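Local coordinates for NikO protein (Streptomyces tendae, PDB 4FQD) that is an enolpyruvyl transferase of the MurA subfamily, essential in nikkomycin biosynthesis, at residues 44-58 and 78-92. The protein carries 4 engineered substitutions. Numbering follows the deposited sequence.
Engineered in segment 44-58: R52 (natural residue Pro).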
loop_
_atom_site.group_PDB
_atom_site.type_symbol
_atom_site.label_atom_id
_atom_site.label_comp_id
_atom_site.label_asym_id
_atom_site.label_seq_id
_atom_site.Cartn_x
_atom_site.Cartn_y
_atom_site.Cartn_z
ATOM N N ALA A 44 26.700 -23.768 6.524
ATOM C CA ALA A 44 27.525 -24.968 6.452
ATOM C C ALA A 44 28.988 -24.622 6.197
ATOM O O ALA A 44 29.891 -25.335 6.634
ATOM C CB ALA A 44 27.005 -25.899 5.368
ATOM N N ALA A 45 29.214 -23.518 5.491
ATOM C CA ALA A 45 30.563 -23.089 5.139
ATOM C C ALA A 45 31.362 -22.655 6.364
ATOM O O ALA A 45 32.592 -22.601 6.326
ATOM C CB ALA A 45 30.508 -21.965 4.118
ATOM N N THR A 46 30.657 -22.344 7.447
ATOM C CA THR A 46 31.302 -21.903 8.677
ATOM C C THR A 46 31.622 -23.082 9.588
ATOM O O THR A 46 32.396 -22.953 10.536
ATOM C CB THR A 46 30.399 -20.931 9.460
ATOM O OG1 THR A 46 29.313 -21.655 10.049
ATOM C CG2 THR A 46 29.850 -19.850 8.544
ATOM N N ALA A 47 31.027 -24.233 9.291
ATOM C CA ALA A 47 31.098 -25.382 10.187
ATOM C C ALA A 47 32.188 -26.386 9.818
ATOM O O ALA A 47 32.834 -26.270 8.777
ATOM C CB ALA A 47 29.745 -26.078 10.257
ATOM N N SER A 48 32.378 -27.370 10.691
ATOM C CA SER A 48 33.331 -28.447 10.460
ATOM C C SER A 48 32.592 -29.777 10.450
ATOM O O SER A 48 33.140 -30.808 10.840
ATOM C CB SER A 48 34.400 -28.462 11.554
ATOM O OG SER A 48 34.994 -27.185 11.710
ATOM N N ALA A 49 31.342 -29.744 10.005
ATOM C CA ALA A 49 30.496 -30.930 9.994
ATOM C C ALA A 49 29.746 -31.051 8.671
ATOM O O ALA A 49 29.416 -30.042 8.049
ATOM C CB ALA A 49 29.517 -30.883 11.153
ATOM N N PRO A 50 29.479 -32.291 8.237
ATOM C CA PRO A 50 28.724 -32.507 6.999
ATOM C C PRO A 50 27.266 -32.083 7.145
ATOM O O PRO A 50 26.643 -32.348 8.173
ATOM C CB PRO A 50 28.819 -34.023 6.792
ATOM C CG PRO A 50 29.047 -34.576 8.157
ATOM C CD PRO A 50 29.899 -33.560 8.856
ATOM N N VAL A 51 26.737 -31.425 6.120
ATOM C CA VAL A 51 25.345 -30.993 6.124
ATOM C C VAL A 51 24.590 -31.605 4.949
ATOM O O VAL A 51 24.873 -31.298 3.791
ATOM C CB VAL A 51 25.232 -29.459 6.060
ATOM C CG1 VAL A 51 23.775 -29.035 5.929
ATOM C CG2 VAL A 51 25.869 -28.833 7.289
ATOM N N ARG A 52 23.635 -32.477 5.255
ATOM C CA ARG A 52 22.838 -33.121 4.220
ATOM C C ARG A 52 21.567 -32.332 3.935
ATOM O O ARG A 52 20.703 -32.189 4.801
ATOM C CB ARG A 52 22.490 -34.557 4.612
ATOM C CG ARG A 52 21.734 -35.304 3.530
ATOM C CD ARG A 52 21.434 -36.737 3.923
ATOM N NE ARG A 52 20.812 -37.464 2.820
ATOM C CZ ARG A 52 20.369 -38.714 2.900
ATOM N NH1 ARG A 52 20.474 -39.384 4.040
ATOM N NH2 ARG A 52 19.817 -39.293 1.842
ATOM N N ILE A 53 21.457 -31.827 2.711
ATOM C CA ILE A 53 20.328 -30.991 2.327
ATOM C C ILE A 53 19.375 -31.733 1.398
ATOM O O ILE A 53 19.658 -31.909 0.213
ATOM C CB ILE A 53 20.806 -29.703 1.631
ATOM C CG1 ILE A 53 21.880 -29.011 2.473
ATOM C CG2 ILE A 53 19.638 -28.771 1.377
ATOM C CD1 ILE A 53 22.461 -27.774 1.825
ATOM N N GLU A 54 18.244 -32.170 1.941
ATOM C CA GLU A 54 17.234 -32.854 1.143
ATOM C C GLU A 54 16.301 -31.845 0.484
ATOM O O GLU A 54 16.249 -30.683 0.890
ATOM C CB GLU A 54 16.438 -33.837 2.002
ATOM C CG GLU A 54 17.304 -34.845 2.734
ATOM C CD GLU A 54 16.672 -36.221 2.789
ATOM O OE1 GLU A 54 15.730 -36.474 2.009
ATOM O OE2 GLU A 54 17.117 -37.048 3.611
ATOM N N ASN A 55 15.566 -32.301 -0.528
ATOM C CA ASN A 55 14.707 -31.433 -1.327
ATOM C C ASN A 55 15.491 -30.242 -1.869
ATOM O O ASN A 55 15.042 -29.100 -1.801
ATOM C CB ASN A 55 13.491 -30.963 -0.518
ATOM C CG ASN A 55 12.422 -30.320 -1.386
ATOM O OD1 ASN A 55 12.231 -30.702 -2.541
ATOM N ND2 ASN A 55 11.727 -29.332 -0.834
ATOM N N CYS A 56 16.682 -30.519 -2.390
ATOM C CA CYS A 56 17.534 -29.473 -2.936
ATOM C C CYS A 56 17.233 -29.249 -4.411
ATOM O O CYS A 56 17.233 -30.194 -5.200
ATOM C CB CYS A 56 19.011 -29.821 -2.742
ATOM S SG CYS A 56 20.157 -28.575 -3.380
ATOM N N PRO A 57 16.972 -27.990 -4.789
ATOM C CA PRO A 57 16.636 -27.650 -6.174
ATOM C C PRO A 57 17.828 -27.823 -7.111
ATOM O O PRO A 57 18.958 -27.501 -6.743
ATOM C CB PRO A 57 16.244 -26.173 -6.084
ATOM C CG PRO A 57 16.982 -25.662 -4.896
ATOM C CD PRO A 57 17.013 -26.802 -3.919
ATOM N N ASP A 58 17.568 -28.338 -8.307
ATOM C CA ASP A 58 18.609 -28.506 -9.312
ATOM C C ASP A 58 18.701 -27.256 -10.179
ATOM O O ASP A 58 18.234 -27.238 -11.319
ATOM C CB ASP A 58 18.323 -29.737 -10.173
ATOM C CG ASP A 58 19.434 -30.028 -11.163
ATOM O OD1 ASP A 58 20.580 -29.592 -10.921
ATOM O OD2 ASP A 58 19.161 -30.699 -12.181
ATOM N N TYR A 78 26.116 -33.270 -5.285
ATOM C CA TYR A 78 24.679 -33.215 -5.518
ATOM C C TYR A 78 24.174 -34.488 -6.190
ATOM O O TYR A 78 24.608 -34.838 -7.287
ATOM C CB TYR A 78 24.311 -31.992 -6.361
ATOM C CG TYR A 78 22.826 -31.851 -6.612
ATOM C CD1 TYR A 78 21.955 -31.536 -5.576
ATOM C CD2 TYR A 78 22.296 -32.028 -7.884
ATOM C CE1 TYR A 78 20.596 -31.405 -5.799
ATOM C CE2 TYR A 78 20.937 -31.897 -8.116
ATOM C CZ TYR A 78 20.092 -31.585 -7.072
ATOM O OH TYR A 78 18.741 -31.455 -7.299
ATOM N N ASP A 79 23.258 -35.176 -5.517
ATOM C CA ASP A 79 22.651 -36.384 -6.059
ATOM C C ASP A 79 21.295 -36.040 -6.665
ATOM O O ASP A 79 20.283 -36.007 -5.965
ATOM C CB ASP A 79 22.490 -37.434 -4.956
ATOM C CG ASP A 79 22.243 -38.829 -5.503
ATOM O OD1 ASP A 79 21.766 -38.953 -6.651
ATOM O OD2 ASP A 79 22.525 -39.806 -4.778
ATOM N N GLY A 80 21.282 -35.790 -7.971
ATOM C CA GLY A 80 20.076 -35.373 -8.667
ATOM C C GLY A 80 18.945 -36.385 -8.644
ATOM O O GLY A 80 17.789 -36.035 -8.882
ATOM N N ALA A 81 19.276 -37.640 -8.356
ATOM C CA ALA A 81 18.278 -38.703 -8.301
ATOM C C ALA A 81 17.278 -38.481 -7.171
ATOM O O ALA A 81 16.067 -38.530 -7.386
ATOM C CB ALA A 81 18.953 -40.058 -8.157
ATOM N N ASP A 82 17.786 -38.242 -5.966
ATOM C CA ASP A 82 16.920 -37.971 -4.822
ATOM C C ASP A 82 17.016 -36.512 -4.383
ATOM O O ASP A 82 16.560 -36.154 -3.296
ATOM C CB ASP A 82 17.235 -38.913 -3.656
ATOM C CG ASP A 82 18.674 -38.818 -3.198
ATOM O OD1 ASP A 82 19.527 -38.422 -4.017
ATOM O OD2 ASP A 82 18.953 -39.143 -2.025
ATOM N N GLU A 83 17.607 -35.684 -5.240
ATOM C CA GLU A 83 17.718 -34.244 -5.006
ATOM C C GLU A 83 18.332 -33.915 -3.650
ATOM O O GLU A 83 17.764 -33.157 -2.867
ATOM C CB GLU A 83 16.352 -33.569 -5.153
ATOM C CG GLU A 83 15.680 -33.842 -6.486
ATOM C CD GLU A 83 14.517 -32.909 -6.755
ATOM O OE1 GLU A 83 13.417 -33.150 -6.212
ATOM O OE2 GLU A 83 14.703 -31.934 -7.511
ATOM N N THR A 84 19.498 -34.494 -3.383
ATOM C CA THR A 84 20.166 -34.317 -2.101
ATOM C C THR A 84 21.533 -33.664 -2.266
ATOM O O THR A 84 22.376 -34.145 -3.024
ATOM C CB THR A 84 20.329 -35.659 -1.366
ATOM O OG1 THR A 84 19.038 -36.232 -1.122
ATOM C CG2 THR A 84 21.046 -35.458 -0.044
ATOM N N PHE A 85 21.744 -32.564 -1.552
ATOM C CA PHE A 85 23.007 -31.842 -1.600
ATOM C C PHE A 85 23.767 -32.045 -0.297
ATOM O O PHE A 85 23.310 -31.633 0.768
ATOM C CB PHE A 85 22.754 -30.349 -1.816
ATOM C CG PHE A 85 23.963 -29.585 -2.279
ATOM C CD1 PHE A 85 25.027 -30.238 -2.880
ATOM C CD2 PHE A 85 24.035 -28.213 -2.108
ATOM C CE1 PHE A 85 26.139 -29.535 -3.307
ATOM C CE2 PHE A 85 25.145 -27.503 -2.531
ATOM C CZ PHE A 85 26.198 -28.165 -3.131
ATOM N N THR A 86 24.929 -32.686 -0.384
ATOM C CA THR A 86 25.755 -32.919 0.794
ATOM C C THR A 86 27.054 -32.120 0.731
ATOM O O THR A 86 27.865 -32.306 -0.174
ATOM C CB THR A 86 26.087 -34.411 0.969
ATOM O OG1 THR A 86 24.872 -35.158 1.115
ATOM C CG2 THR A 86 26.954 -34.620 2.202
ATOM N N VAL A 87 27.238 -31.228 1.698
ATOM C CA VAL A 87 28.433 -30.395 1.758
ATOM C C VAL A 87 29.175 -30.590 3.077
ATOM O O VAL A 87 28.591 -31.028 4.069
ATOM C CB VAL A 87 28.088 -28.902 1.596
ATOM C CG1 VAL A 87 27.511 -28.632 0.213
ATOM C CG2 VAL A 87 27.120 -28.463 2.683
ATOM N N ASP A 88 30.464 -30.267 3.078
ATOM C CA ASP A 88 31.285 -30.367 4.280
ATOM C C ASP A 88 32.466 -29.407 4.175
ATOM O O ASP A 88 33.330 -29.563 3.312
ATOM C CB ASP A 88 31.784 -31.799 4.477
ATOM C CG ASP A 88 32.269 -32.062 5.894
ATOM O OD1 ASP A 88 32.533 -31.088 6.630
ATOM O OD2 ASP A 88 32.386 -33.247 6.272
ATOM N N ALA A 89 32.499 -28.417 5.060
ATOM C CA ALA A 89 33.533 -27.389 5.018
ATOM C C ALA A 89 34.668 -27.671 5.996
ATOM O O ALA A 89 35.396 -26.761 6.387
ATOM C CB ALA A 89 32.926 -26.020 5.291
ATOM N N SER A 90 34.818 -28.934 6.385
ATOM C CA SER A 90 35.854 -29.325 7.337
ATOM C C SER A 90 37.257 -29.060 6.799
ATOM O O SER A 90 38.091 -28.469 7.485
ATOM C CB SER A 90 35.712 -30.804 7.705
ATOM O OG SER A 90 34.431 -31.078 8.241
ATOM N N ALA A 91 37.510 -29.498 5.570
ATOM C CA ALA A 91 38.836 -29.377 4.971
ATOM C C ALA A 91 38.990 -28.103 4.144
ATOM O O ALA A 91 39.850 -28.026 3.265
ATOM C CB ALA A 91 39.146 -30.602 4.123
ATOM N N TRP A 92 38.154 -27.110 4.429
ATOM C CA TRP A 92 38.218 -25.826 3.741
ATOM C C TRP A 92 39.536 -25.128 4.071
ATOM O O TRP A 92 39.762 -24.726 5.211
ATOM C CB TRP A 92 37.040 -24.946 4.164
ATOM C CG TRP A 92 36.749 -23.811 3.228
ATOM C CD1 TRP A 92 37.593 -22.799 2.875
ATOM C CD2 TRP A 92 35.514 -23.560 2.544
ATOM N NE1 TRP A 92 36.967 -21.942 2.003
ATOM C CE2 TRP A 92 35.689 -22.386 1.785
ATOM C CE3 TRP A 92 34.281 -24.218 2.495
ATOM C CZ2 TRP A 92 34.676 -21.855 0.987
ATOM C CZ3 TRP A 92 33.277 -23.689 1.702
ATOM C CH2 TRP A 92 33.482 -22.519 0.959
HETATM O O HOH W 1 30.343 -27.911 6.591
HETATM O O HOH W 2 11.371 -32.810 -3.436
#
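Antiparallel strands 50-54 and 84-88 pair at the centre of a four-stranded mixed sheet, with V51 facing V87 and I53 facing F85 as hydrogen-bonded pairs. V51 N gives a nearly straight bond to V87 O (2.8 Å, 169°), and I53 N reaches F85 O at 2.7 Å. C56 N bonds to E83 O (2.9 Å), where E83 and T84 face D79 in a G1 bulge of the 75-79/84-88 hairpin. With SG anti to the backbone N (chi1 -180°), C56 wedges its sulfur against F85 CB (3.5 Å) and obliquely beside the rings of F85 and Y78. The Y78 hydroxyl donates to C56 O (2.9 Å) from above the carbonyl plane, tying strand 75-79 to the loop after strand 50-54. This beta-alpha-beta-beta unit belongs to the inverse alpha/beta barrel of the EPSP synthase family; helices 34-44 and 60-71 cover the face bearing I53 and V87. On the other face, engineered R52 extends across T84, whose CG2 meets NE at the guanidinium edge (3.5 Å); NH2 makes a long salt bridge to D82 OD2 (4.0 Å), and E54 OE2 lies over one face, by charge alone. A water accepts from A89 N and donates to A44 O and A49 O.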